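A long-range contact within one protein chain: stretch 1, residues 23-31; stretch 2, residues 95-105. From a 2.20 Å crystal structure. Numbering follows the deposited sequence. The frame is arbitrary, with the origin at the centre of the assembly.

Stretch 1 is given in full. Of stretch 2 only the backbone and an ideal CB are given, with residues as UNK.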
ATOM      1  N   PHE A  23       7.020   0.144 -11.122  1.00 24.01           N
ATOM      2  CA  PHE A  23       5.787  -0.033 -10.361  1.00 26.23           C
ATOM      3  C   PHE A  23       4.768  -1.011 -10.981  1.00 26.68           C
ATOM      4  O   PHE A  23       4.498  -0.979 -12.185  1.00 28.65           O
ATOM      5  CB  PHE A  23       5.104   1.328 -10.158  1.00 24.22           C
ATOM      6  CG  PHE A  23       3.782   1.240  -9.442  1.00 33.99           C
ATOM      7  CD1 PHE A  23       3.734   1.209  -8.049  1.00 30.86           C
ATOM      8  CD2 PHE A  23       2.585   1.178 -10.159  1.00 25.46           C
ATOM      9  CE1 PHE A  23       2.519   1.114  -7.372  1.00 31.21           C
ATOM     10  CE2 PHE A  23       1.360   1.077  -9.496  1.00 25.79           C
ATOM     11  CZ  PHE A  23       1.326   1.048  -8.098  1.00 35.20           C
ATOM     12  N   PHE A  24       4.211  -1.883 -10.141  1.00 25.09           N
ATOM     13  CA  PHE A  24       2.968  -2.581 -10.462  1.00 31.19           C
ATOM     14  C   PHE A  24       2.325  -3.006  -9.150  1.00 30.21           C
ATOM     15  O   PHE A  24       2.968  -2.978  -8.100  1.00 28.57           O
ATOM     16  CB  PHE A  24       3.188  -3.795 -11.398  1.00 24.14           C
ATOM     17  CG  PHE A  24       3.956  -4.928 -10.772  1.00 27.53           C
ATOM     18  CD1 PHE A  24       3.305  -5.891 -10.009  1.00 24.42           C
ATOM     19  CD2 PHE A  24       5.327  -5.048 -10.963  1.00 22.78           C
ATOM     20  CE1 PHE A  24       4.009  -6.947  -9.437  1.00 24.71           C
ATOM     21  CE2 PHE A  24       6.034  -6.114 -10.405  1.00 22.17           C
ATOM     22  CZ  PHE A  24       5.369  -7.064  -9.637  1.00 21.81           C
ATOM     23  N   GLU A  25       1.053  -3.373  -9.219  1.00 31.73           N
ATOM     24  CA  GLU A  25       0.295  -3.758  -8.042  1.00 34.26           C
ATOM     25  C   GLU A  25      -0.667  -4.896  -8.374  1.00 35.05           C
ATOM     26  O   GLU A  25      -0.977  -5.140  -9.533  1.00 36.73           O
ATOM     27  CB  GLU A  25      -0.465  -2.558  -7.469  1.00 28.70           C
ATOM     28  CG  GLU A  25      -1.246  -1.745  -8.481  1.00 26.21           C
ATOM     29  CD  GLU A  25      -2.030  -0.601  -7.835  1.00 37.68           C
ATOM     30  OE1 GLU A  25      -2.197  -0.623  -6.606  1.00 42.12           O
ATOM     31  OE2 GLU A  25      -2.485   0.322  -8.552  1.00 40.53           O
ATOM     32  N   LEU A  26      -1.117  -5.588  -7.337  1.00 32.39           N
ATOM     33  CA  LEU A  26      -1.939  -6.783  -7.455  1.00 34.81           C
ATOM     34  C   LEU A  26      -2.992  -6.714  -6.391  1.00 36.35           C
ATOM     35  O   LEU A  26      -2.720  -6.212  -5.301  1.00 36.33           O
ATOM     36  CB  LEU A  26      -1.119  -8.069  -7.241  1.00 38.16           C
ATOM     37  CG  LEU A  26       0.117  -8.406  -8.076  1.00 38.80           C
ATOM     38  CD1 LEU A  26       0.874  -9.574  -7.447  1.00 33.75           C
ATOM     39  CD2 LEU A  26      -0.302  -8.737  -9.494  1.00 43.03           C
ATOM     40  N   PRO A  27      -4.188  -7.239  -6.683  1.00 40.73           N
ATOM     41  CA  PRO A  27      -5.188  -7.438  -5.630  1.00 39.27           C
ATOM     42  C   PRO A  27      -4.598  -8.291  -4.515  1.00 35.35           C
ATOM     43  O   PRO A  27      -3.790  -9.174  -4.807  1.00 37.23           O
ATOM     44  CB  PRO A  27      -6.325  -8.166  -6.350  1.00 44.74           C
ATOM     45  CG  PRO A  27      -6.171  -7.778  -7.782  1.00 46.38           C
ATOM     46  CD  PRO A  27      -4.699  -7.595  -8.019  1.00 42.38           C
ATOM     47  N   THR A  28      -4.992  -8.039  -3.271  1.00 32.36           N
ATOM     48  CA  THR A  28      -4.378  -8.695  -2.108  1.00 37.81           C
ATOM     49  C   THR A  28      -4.769 -10.171  -1.942  1.00 40.56           C
ATOM     50  O   THR A  28      -4.064 -10.939  -1.292  1.00 51.72           O
ATOM     51  CB  THR A  28      -4.728  -7.910  -0.809  1.00 70.19           C
ATOM     52  OG1 THR A  28      -4.181  -6.590  -0.897  1.00 69.71           O
ATOM     53  CG2 THR A  28      -4.157  -8.573   0.433  1.00 71.29           C
ATOM     54  N   ASN A  29      -5.879 -10.568  -2.550  1.00 42.38           N
ATOM     55  CA  ASN A  29      -6.392 -11.934  -2.429  1.00 49.58           C
ATOM     56  C   ASN A  29      -5.409 -13.051  -2.723  1.00 42.99           C
ATOM     57  O   ASN A  29      -4.734 -13.050  -3.752  1.00 37.16           O
ATOM     58  CB  ASN A  29      -7.594 -12.113  -3.349  1.00 58.53           C
ATOM     59  CG  ASN A  29      -8.629 -11.044  -3.143  1.00 64.40           C
ATOM     60  OD1 ASN A  29      -8.710 -10.090  -3.915  1.00 69.64           O
ATOM     61  ND2 ASN A  29      -9.416 -11.180  -2.083  1.00 62.15           N
ATOM     62  N   VAL A  30      -5.345 -14.003  -1.796  1.00 47.46           N
ATOM     63  CA  VAL A  30      -4.624 -15.257  -1.979  1.00 37.94           C
ATOM     64  C   VAL A  30      -5.555 -16.396  -1.589  1.00 46.29           C
ATOM     65  O   VAL A  30      -6.012 -16.461  -0.446  1.00 49.59           O
ATOM     66  CB  VAL A  30      -3.352 -15.336  -1.127  1.00 39.78           C
ATOM     67  CG1 VAL A  30      -2.778 -16.763  -1.159  1.00 39.80           C
ATOM     68  CG2 VAL A  30      -2.319 -14.321  -1.589  1.00 37.14           C
ATOM     69  N   VAL A  31      -5.852 -17.284  -2.533  1.00 41.22           N
ATOM     70  CA  VAL A  31      -6.714 -18.415  -2.239  1.00 42.03           C
ATOM     71  C   VAL A  31      -5.940 -19.721  -2.371  1.00 42.46           C
ATOM     72  O   VAL A  31      -5.370 -20.010  -3.420  1.00 42.12           O
ATOM     73  CB  VAL A  31      -7.948 -18.435  -3.163  1.00 47.20           C
ATOM     74  CG1 VAL A  31      -8.709 -19.735  -3.021  1.00 42.56           C
ATOM     75  CG2 VAL A  31      -8.858 -17.260  -2.838  1.00 47.28           C
ATOM     76  N   UNK A  95       1.049 -16.515   5.871  1.00 51.46           N
ATOM     77  CA  UNK A  95       1.771 -16.863   4.654  1.00 47.56           C
ATOM     78  C   UNK A  95       1.369 -15.991   3.466  1.00 39.46           C
ATOM     79  O   UNK A  95       2.078 -15.931   2.456  1.00 37.00           O
ATOM     80  CB  UNK A  95       1.536 -18.336   4.315  1.00 47.56           C
ATOM     81  N   UNK A  96       0.232 -15.312   3.587  1.00 33.68           N
ATOM     82  CA  UNK A  96      -0.298 -14.512   2.484  1.00 30.77           C
ATOM     83  C   UNK A  96       0.678 -13.446   1.922  1.00 37.61           C
ATOM     84  O   UNK A  96       0.860 -13.383   0.702  1.00 40.65           O
ATOM     85  CB  UNK A  96      -1.577 -13.818   2.956  1.00 30.77           C
ATOM     86  N   UNK A  97       1.308 -12.617   2.782  1.00 34.65           N
ATOM     87  CA  UNK A  97       2.277 -11.677   2.192  1.00 33.70           C
ATOM     88  C   UNK A  97       3.444 -12.379   1.505  1.00 30.74           C
ATOM     89  O   UNK A  97       3.886 -11.973   0.422  1.00 31.55           O
ATOM     90  CB  UNK A  97       2.819 -10.741   3.274  1.00 33.70           C
ATOM     91  N   UNK A  98       3.947 -13.423   2.149  1.00 25.90           N
ATOM     92  CA  UNK A  98       5.070 -14.177   1.618  1.00 33.84           C
ATOM     93  C   UNK A  98       4.739 -14.789   0.237  1.00 36.98           C
ATOM     94  O   UNK A  98       5.535 -14.687  -0.706  1.00 34.01           O
ATOM     95  CB  UNK A  98       5.468 -15.276   2.605  1.00 33.84           C
ATOM     96  N   UNK A  99       3.569 -15.410   0.120  1.00 32.12           N
ATOM     97  CA  UNK A  99       3.152 -16.001  -1.155  1.00 29.88           C
ATOM     98  C   UNK A  99       2.946 -14.908  -2.215  1.00 30.00           C
ATOM     99  O   UNK A  99       3.370 -15.051  -3.362  1.00 27.77           O
ATOM    100  CB  UNK A  99       1.867 -16.812  -0.972  1.00 29.88           C
ATOM    101  N   UNK A 100       2.329 -13.794  -1.836  1.00 28.71           N
ATOM    102  CA  UNK A 100       2.164 -12.709  -2.796  1.00 26.35           C
ATOM    103  C   UNK A 100       3.522 -12.201  -3.313  1.00 29.41           C
ATOM    104  O   UNK A 100       3.697 -12.001  -4.516  1.00 33.67           O
ATOM    105  CB  UNK A 100       1.381 -11.561  -2.156  1.00 26.35           C
ATOM    106  N   UNK A 101       4.488 -12.032  -2.411  1.00 25.81           N
ATOM    107  CA  UNK A 101       5.828 -11.596  -2.798  1.00 29.08           C
ATOM    108  C   UNK A 101       6.461 -12.531  -3.842  1.00 32.18           C
ATOM    109  O   UNK A 101       7.057 -12.069  -4.818  1.00 29.09           O
ATOM    110  CB  UNK A 101       6.724 -11.515  -1.561  1.00 29.08           C
ATOM    111  N   UNK A 102       6.314 -13.835  -3.636  1.00 23.03           N
ATOM    112  CA  UNK A 102       6.917 -14.831  -4.528  1.00 27.81           C
ATOM    113  C   UNK A 102       6.325 -14.765  -5.927  1.00 23.85           C
ATOM    114  O   UNK A 102       7.049 -14.784  -6.931  1.00 25.70           O
ATOM    115  CB  UNK A 102       6.733 -16.238  -3.955  1.00 27.81           C
ATOM    116  N   UNK A 103       4.999 -14.696  -5.978  1.00 25.48           N
ATOM    117  CA  UNK A 103       4.262 -14.573  -7.234  1.00 30.69           C
ATOM    118  C   UNK A 103       4.581 -13.249  -7.938  1.00 31.89           C
ATOM    119  O   UNK A 103       4.776 -13.214  -9.155  1.00 31.57           O
ATOM    120  CB  UNK A 103       2.758 -14.683  -6.976  1.00 30.69           C
ATOM    121  N   UNK A 104       4.637 -12.166  -7.165  1.00 31.89           N
ATOM    122  CA  UNK A 104       5.018 -10.863  -7.704  1.00 30.14           C
ATOM    123  C   UNK A 104       6.399 -10.918  -8.354  1.00 23.54           C
ATOM    124  O   UNK A 104       6.570 -10.486  -9.492  1.00 23.75           O
ATOM    125  CB  UNK A 104       4.999  -9.805  -6.599  1.00 30.14           C
ATOM    126  N   UNK A 105       7.376 -11.449  -7.622  1.00 23.55           N
ATOM    127  CA  UNK A 105       8.737 -11.545  -8.125  1.00 23.48           C
ATOM    128  C   UNK A 105       8.792 -12.422  -9.404  1.00 32.54           C
ATOM    129  O   UNK A 105       9.510 -12.105 -10.347  1.00 29.22           O
ATOM    130  CB  UNK A 105       9.654 -12.116  -7.041  1.00 23.48           C
TER

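Stretch 2 is a helix, with phi near -60° and psi near -45° through most of its length. It runs against strand 23-27 at 133° between N-to-C directions, and the axes approach to 10.3 Å. The register places position 96 opposite V30 (CA to CA 6.3 Å) and position 104 opposite L26 (8.1 Å). Stretch 1 presents mainly the apolar ends of F24, L26 and V30, with the carbonyl of T28 between.

At position 95 CA-to-CB points sideways and the ideal CB has nothing of stretch 1 within 5.5 Å, so the geometry there restricts little. The residue is H95, chi1 p, whose end comes nearer than its CB, but H95 CD2 stops 5.0 Å from V30 CG1.

Position 96 points toward stretch 1, its ideal CB 4.6 Å from V30 CG2. That gap leaves room for more carbon against a methyl, which suits valine, isoleucine, leucine or methionine. It is I96, with chi1 m and chi2 t; I96 CG2 closes to 3.8 Å from V30 CG2 and also lies 4.2 Å from T28 O.

Positions 97 and 98 contribute nothing: the first points away, the second is out of reach. At 97 phi is -62°, compatible with proline, and the residue is P97; Y98 follows.

Position 99 points toward the other methyl of V30, the ideal CB 4.6 Å from V30 CG1. A medium apolar group would suit. V99, chi1 t, places its CG1 4.2 Å from V30 CG1, so both methyls of V30 touch the helix.

Position 100 also points toward stretch 1, its ideal CB 4.7 Å from V30 CG2, with L26 CD1 also near, 5.7 Å from the ideal CB. Valine, alanine or threonine would be plausible; a hydroxyl here needs a partner, and within a helix the carbonyl four residues earlier is a common one. T100 follows that course: with chi1 m, its OG1 donates to I96 O at 2.7 Å, while its backbone N donates to the same oxygen at 3.0 Å. T100 OG1 still packs against V30 CG2 at 3.4 Å, and T100 CG2 lies 4.3 Å from L26 CD1.

Positions 101 and 102 point away and lie out of reach, respectively, so stretch 1 cannot discriminate among side chains; they are F101 and L102. Position 103 points sideways, with its ideal CB 5.5 Å from L26 CD1, a marginal approach. It is A103.

At position 104 CA-to-CB is sideways, yet the ideal CB is already 4.1 Å from F24 CZ and 4.2 Å from L26 CD1. Contact is thus made at CB itself, and a small residue fits naturally. A104 keeps both apolar contacts at those distances. The F24 ring, with chi1 p, also brings CZ to 3.6 Å from A104 O, approaching it obliquely.

Position 105 points away; it is T105, whose OG1 donates to F101 O at 2.8 Å. No hydrogen bond crosses between the stretches, and the contact, burying 361 Å² in all, rests on packing.

Stretch 2 (95-105) HIPYVTFLAAT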
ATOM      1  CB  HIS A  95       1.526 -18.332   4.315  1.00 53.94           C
ATOM      2  CG  HIS A  95       0.079 -18.664   4.134  1.00 66.96           C
ATOM      3  ND1 HIS A  95      -0.712 -19.127   5.164  1.00 73.68           N
ATOM      4  CD2 HIS A  95      -0.727 -18.573   3.049  1.00 67.87           C
ATOM      5  CE1 HIS A  95      -1.941 -19.323   4.716  1.00 73.37           C
ATOM      6  NE2 HIS A  95      -1.978 -18.991   3.438  1.00 69.59           N
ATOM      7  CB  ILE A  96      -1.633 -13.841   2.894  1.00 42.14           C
ATOM      8  CG1 ILE A  96      -2.727 -14.900   3.015  1.00 44.58           C
ATOM      9  CG2 ILE A  96      -2.053 -12.751   1.892  1.00 35.74           C
ATOM     10  CD1 ILE A  96      -4.054 -14.338   3.499  1.00 50.96           C
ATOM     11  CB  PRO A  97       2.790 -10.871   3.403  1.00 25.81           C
ATOM     12  CG  PRO A  97       1.780 -11.066   4.462  1.00 31.61           C
ATOM     13  CD  PRO A  97       1.177 -12.426   4.240  1.00 34.37           C
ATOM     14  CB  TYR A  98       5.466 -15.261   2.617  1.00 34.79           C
ATOM     15  CG  TYR A  98       6.511 -16.227   2.118  1.00 34.35           C
ATOM     16  CD1 TYR A  98       7.839 -15.835   1.977  1.00 27.32           C
ATOM     17  CD2 TYR A  98       6.176 -17.546   1.824  1.00 35.37           C
ATOM     18  CE1 TYR A  98       8.797 -16.716   1.520  1.00 36.42           C
ATOM     19  CE2 TYR A  98       7.134 -18.440   1.375  1.00 39.63           C
ATOM     20  CZ  TYR A  98       8.441 -18.016   1.224  1.00 40.10           C
ATOM     21  OH  TYR A  98       9.393 -18.903   0.779  1.00 46.06           O
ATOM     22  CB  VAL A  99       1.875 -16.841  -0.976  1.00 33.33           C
ATOM     23  CG1 VAL A  99       1.231 -17.199  -2.326  1.00 30.65           C
ATOM     24  CG2 VAL A  99       2.202 -18.106  -0.167  1.00 33.83           C
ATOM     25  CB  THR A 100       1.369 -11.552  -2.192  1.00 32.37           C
ATOM     26  OG1 THR A 100       0.196 -12.071  -1.558  1.00 35.47           O
ATOM     27  CG2 THR A 100       0.940 -10.584  -3.283  1.00 30.20           C
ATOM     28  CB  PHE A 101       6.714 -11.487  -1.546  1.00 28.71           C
ATOM     29  CG  PHE A 101       8.167 -11.766  -1.787  1.00 21.87           C
ATOM     30  CD1 PHE A 101       8.990 -10.811  -2.368  1.00 28.19           C
ATOM     31  CD2 PHE A 101       8.730 -12.984  -1.385  1.00 35.86           C
ATOM     32  CE1 PHE A 101      10.358 -11.067  -2.568  1.00 26.11           C
ATOM     33  CE2 PHE A 101      10.095 -13.248  -1.573  1.00 26.20           C
ATOM     34  CZ  PHE A 101      10.904 -12.297  -2.168  1.00 27.40           C
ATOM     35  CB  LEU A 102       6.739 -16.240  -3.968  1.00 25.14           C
ATOM     36  CG  LEU A 102       7.472 -16.628  -2.690  1.00 25.79           C
ATOM     37  CD1 LEU A 102       7.086 -18.056  -2.274  1.00 27.47           C
ATOM     38  CD2 LEU A 102       8.992 -16.500  -2.869  1.00 25.90           C
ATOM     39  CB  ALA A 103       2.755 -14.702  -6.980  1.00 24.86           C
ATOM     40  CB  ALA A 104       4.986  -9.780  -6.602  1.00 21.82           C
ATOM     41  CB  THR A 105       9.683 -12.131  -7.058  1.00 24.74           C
ATOM     42  OG1 THR A 105       9.599 -11.364  -5.846  1.00 24.18           O
ATOM     43  CG2 THR A 105      11.121 -12.145  -7.571  1.00 24.76           C
TER
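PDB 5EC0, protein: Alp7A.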